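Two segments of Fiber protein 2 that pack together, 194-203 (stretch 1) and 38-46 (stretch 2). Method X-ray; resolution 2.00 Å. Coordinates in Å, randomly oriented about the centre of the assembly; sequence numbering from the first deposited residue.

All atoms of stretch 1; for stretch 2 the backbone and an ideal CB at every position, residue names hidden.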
# COMPACT_ATOMS: atom_id res chain seq x y z
N HIS A 194 -5.47 0.54 -4.31
CA HIS A 194 -4.64 -0.21 -5.23
C HIS A 194 -3.81 0.76 -6.03
O HIS A 194 -4.32 1.78 -6.44
CB HIS A 194 -5.51 -0.99 -6.20
CG HIS A 194 -4.74 -1.81 -7.18
ND1 HIS A 194 -4.75 -1.55 -8.53
CD2 HIS A 194 -3.89 -2.85 -7.00
CE1 HIS A 194 -3.98 -2.42 -9.15
NE2 HIS A 194 -3.44 -3.22 -8.24
N THR A 195 -2.53 0.43 -6.24
CA THR A 195 -1.68 1.20 -7.14
C THR A 195 -1.12 0.30 -8.24
O THR A 195 -0.74 -0.86 -8.03
CB THR A 195 -0.54 1.94 -6.38
OG1 THR A 195 -1.09 2.82 -5.41
CG2 THR A 195 0.33 2.78 -7.32
N CYS A 196 -1.12 0.83 -9.46
CA CYS A 196 -0.54 0.13 -10.60
C CYS A 196 -0.17 1.14 -11.68
O CYS A 196 -0.63 2.29 -11.63
CB CYS A 196 -1.47 -0.96 -11.14
SG CYS A 196 -3.00 -0.40 -11.96
N PRO A 197 0.72 0.74 -12.60
CA PRO A 197 0.97 1.53 -13.77
C PRO A 197 -0.27 1.69 -14.64
O PRO A 197 -1.00 0.74 -14.88
CB PRO A 197 2.05 0.73 -14.51
CG PRO A 197 2.72 -0.06 -13.43
CD PRO A 197 1.59 -0.45 -12.56
N ALA A 198 -0.47 2.92 -15.09
CA ALA A 198 -1.47 3.29 -16.08
C ALA A 198 -0.89 3.08 -17.47
O ALA A 198 0.30 3.23 -17.66
CB ALA A 198 -1.84 4.76 -15.89
N ALA A 199 -1.75 2.77 -18.44
CA ALA A 199 -1.38 2.69 -19.88
C ALA A 199 -0.73 3.97 -20.38
O ALA A 199 0.16 3.93 -21.21
CB ALA A 199 -2.60 2.36 -20.74
N ARG A 200 -1.13 5.12 -19.87
CA ARG A 200 -0.56 6.39 -20.34
C ARG A 200 -0.71 7.48 -19.30
O ARG A 200 -1.53 7.35 -18.41
CB ARG A 200 -1.29 6.82 -21.64
CG ARG A 200 -2.80 6.95 -21.46
CD ARG A 200 -3.52 7.10 -22.75
NE ARG A 200 -3.40 5.91 -23.59
CZ ARG A 200 -4.08 4.78 -23.43
NH1 ARG A 200 -4.99 4.61 -22.48
NH2 ARG A 200 -3.88 3.79 -24.27
N ALA A 201 0.06 8.56 -19.42
CA ALA A 201 -0.17 9.77 -18.65
C ALA A 201 -1.54 10.35 -19.07
O ALA A 201 -2.12 9.92 -20.07
CB ALA A 201 0.97 10.79 -18.86
N PRO A 202 -2.12 11.25 -18.26
CA PRO A 202 -3.46 11.75 -18.62
C PRO A 202 -3.54 12.46 -20.00
O PRO A 202 -2.66 13.23 -20.33
CB PRO A 202 -3.77 12.74 -17.49
CG PRO A 202 -2.91 12.23 -16.33
CD PRO A 202 -1.65 11.82 -16.99
N VAL A 203 -4.58 12.14 -20.78
CA VAL A 203 -4.86 12.77 -22.09
C VAL A 203 -6.27 13.34 -22.15
O VAL A 203 -7.23 12.70 -21.67
CB VAL A 203 -4.73 11.78 -23.27
CG1 VAL A 203 -3.30 11.58 -23.63
CG2 VAL A 203 -5.42 10.45 -22.94
N UNK A 38 -6.95 8.40 -9.22
CA UNK A 38 -6.11 9.47 -9.73
C UNK A 38 -5.04 8.86 -10.65
O UNK A 38 -4.60 7.72 -10.43
CB UNK A 38 -5.47 10.26 -8.58
N UNK A 39 -4.69 9.59 -11.71
CA UNK A 39 -3.56 9.23 -12.58
C UNK A 39 -2.57 10.34 -12.36
O UNK A 39 -2.89 11.50 -12.62
CB UNK A 39 -3.95 9.08 -14.05
N UNK A 40 -1.40 9.97 -11.82
CA UNK A 40 -0.29 10.89 -11.65
C UNK A 40 0.80 10.42 -12.57
O UNK A 40 1.50 9.44 -12.28
CB UNK A 40 0.19 10.96 -10.20
N UNK A 41 0.92 11.10 -13.71
CA UNK A 41 2.01 10.93 -14.66
C UNK A 41 2.24 9.47 -15.03
O UNK A 41 3.40 9.01 -15.16
CB UNK A 41 3.30 11.52 -14.09
N UNK A 42 1.14 8.74 -15.23
CA UNK A 42 1.20 7.35 -15.67
C UNK A 42 1.14 6.28 -14.59
O UNK A 42 1.29 5.11 -14.91
CB UNK A 42 2.49 7.15 -16.46
N UNK A 43 0.90 6.68 -13.34
CA UNK A 43 0.68 5.75 -12.22
C UNK A 43 -0.74 5.92 -11.71
O UNK A 43 -1.15 7.02 -11.34
CB UNK A 43 1.69 5.99 -11.09
N UNK A 44 -1.47 4.81 -11.67
CA UNK A 44 -2.87 4.78 -11.31
C UNK A 44 -3.06 4.37 -9.85
O UNK A 44 -2.68 3.27 -9.46
CB UNK A 44 -3.63 3.83 -12.23
N UNK A 45 -3.70 5.24 -9.07
CA UNK A 45 -4.10 4.94 -7.69
C UNK A 45 -5.63 4.91 -7.66
O UNK A 45 -6.26 5.87 -8.07
CB UNK A 45 -3.54 5.97 -6.70
N UNK A 46 -6.17 3.79 -7.19
CA UNK A 46 -7.58 3.51 -7.13
C UNK A 46 -8.01 3.31 -5.67
O UNK A 46 -7.51 2.41 -4.99
CB UNK A 46 -7.92 2.28 -7.98

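Position 38 lies in a strand, and its ideal CB has nothing of stretch 1 within 5.5 Å. Stretch 1 therefore sets no preference beyond strand geometry, which beta-branched residues suit well; the deposited residue is Ile-38.

At position 39 CA-to-CB points toward stretch 1, with the ideal CB 4.0 Å from Pro-202 CG and the carbonyl O of Arg-200 a little farther off. That backbone acceptor invites a donor of moderate reach: asparagine suits best, and glutamine might also reach. It is Asn-39, whose ND2 donates to Arg-200 O at 2.9 Å. Its OD1 accepts from the backbone N of position 42 at 2.8 Å, so a single amide both pins stretch 1 and braces the turn that follows, a double role that favours a side chain carrying donor and acceptor together.

Position 40 points away, and many residues would fit; it is Thr-40, opening a type I' turn that closes at 43. Position 41, at phi/psi 50/42, has left-handed angles that favour asparagine, aspartate or glycine, although others are tolerated. Its CB also points away; the Met-41 side chain stays clear of stretch 1, and the closest contact with Ala-201 is from Met-41 C to Ala-201 CB, 4.2 Å.

Position 42 has phi/psi 95/7. An ideal CB would jam against the preceding carbonyl O, which by itself calls for glycine, and Gly-42 is found. Its O accepts from Ala-198 N at 2.8 Å.

Position 43 pairs with Pro-197, but its CB points away. A long, flexible apolar chain could nevertheless curl back over Thr-195 and Pro-197. Met-43 does so: its CG lies 3.7 Å from Thr-195 CG2 and its SD 3.8 Å from Pro-197 N.

Position 44 pairs with Cys-196, and its CB shares a sheet face with the Cys-196 side chain, with Ala-198 CB nearby. Leucine, isoleucine, valine or methionine would suit. Leu-44 places CD2 4.1 Å from Cys-196 SG, while its N donates to Cys-196 O at 2.7 Å and its O accepts from Cys-196 N at 2.9 Å.

Position 45 sits beside Thr-195 on the other face, its ideal CB 4.2 Å from Thr-195 OG1; a small polar, beta-branched residue is attractive, though valine would also suit a strand. In Thr-45, OG1 and Thr-195 OG1 are 3.6 Å apart and are bridged by a water.

Position 46 pairs with His-194, whose ND1 favours a polar neighbour, such as serine or threonine. Thr-46 OG1 reaches ND1 through a water, and its backbone N donates to His-194 O at 2.8 Å.

Stretch 2 (38-46) INTMGMLTT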
# COMPACT_ATOMS: atom_id res chain seq x y z
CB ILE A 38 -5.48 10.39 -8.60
CG1 ILE A 38 -4.54 9.60 -7.71
CG2 ILE A 38 -6.62 11.13 -7.74
CD1 ILE A 38 -3.47 10.43 -6.95
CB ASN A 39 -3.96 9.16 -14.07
CG ASN A 39 -2.79 8.73 -15.01
OD1 ASN A 39 -1.63 9.00 -14.75
ND2 ASN A 39 -3.13 8.13 -16.12
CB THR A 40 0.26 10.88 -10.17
OG1 THR A 40 -0.80 11.16 -9.25
CG2 THR A 40 1.32 11.93 -9.95
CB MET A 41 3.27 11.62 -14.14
CG MET A 41 3.81 12.70 -15.09
SD MET A 41 5.58 12.93 -15.01
CE MET A 41 5.61 14.72 -15.09
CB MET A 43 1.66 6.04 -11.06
CG MET A 43 1.72 4.92 -9.97
SD MET A 43 2.54 3.41 -10.60
CE MET A 43 4.21 4.01 -10.79
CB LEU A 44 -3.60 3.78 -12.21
CG LEU A 44 -5.13 3.75 -12.14
CD1 LEU A 44 -5.75 5.12 -12.65
CD2 LEU A 44 -5.63 2.55 -12.92
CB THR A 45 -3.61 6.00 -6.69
OG1 THR A 45 -2.19 6.02 -6.66
CG2 THR A 45 -4.12 5.70 -5.29
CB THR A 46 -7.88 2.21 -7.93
OG1 THR A 46 -7.63 2.44 -9.32
CG2 THR A 46 -9.34 1.73 -7.72
O HOH W 1 -5.22 1.16 -9.55
O HOH W 2 -0.30 5.31 -4.70
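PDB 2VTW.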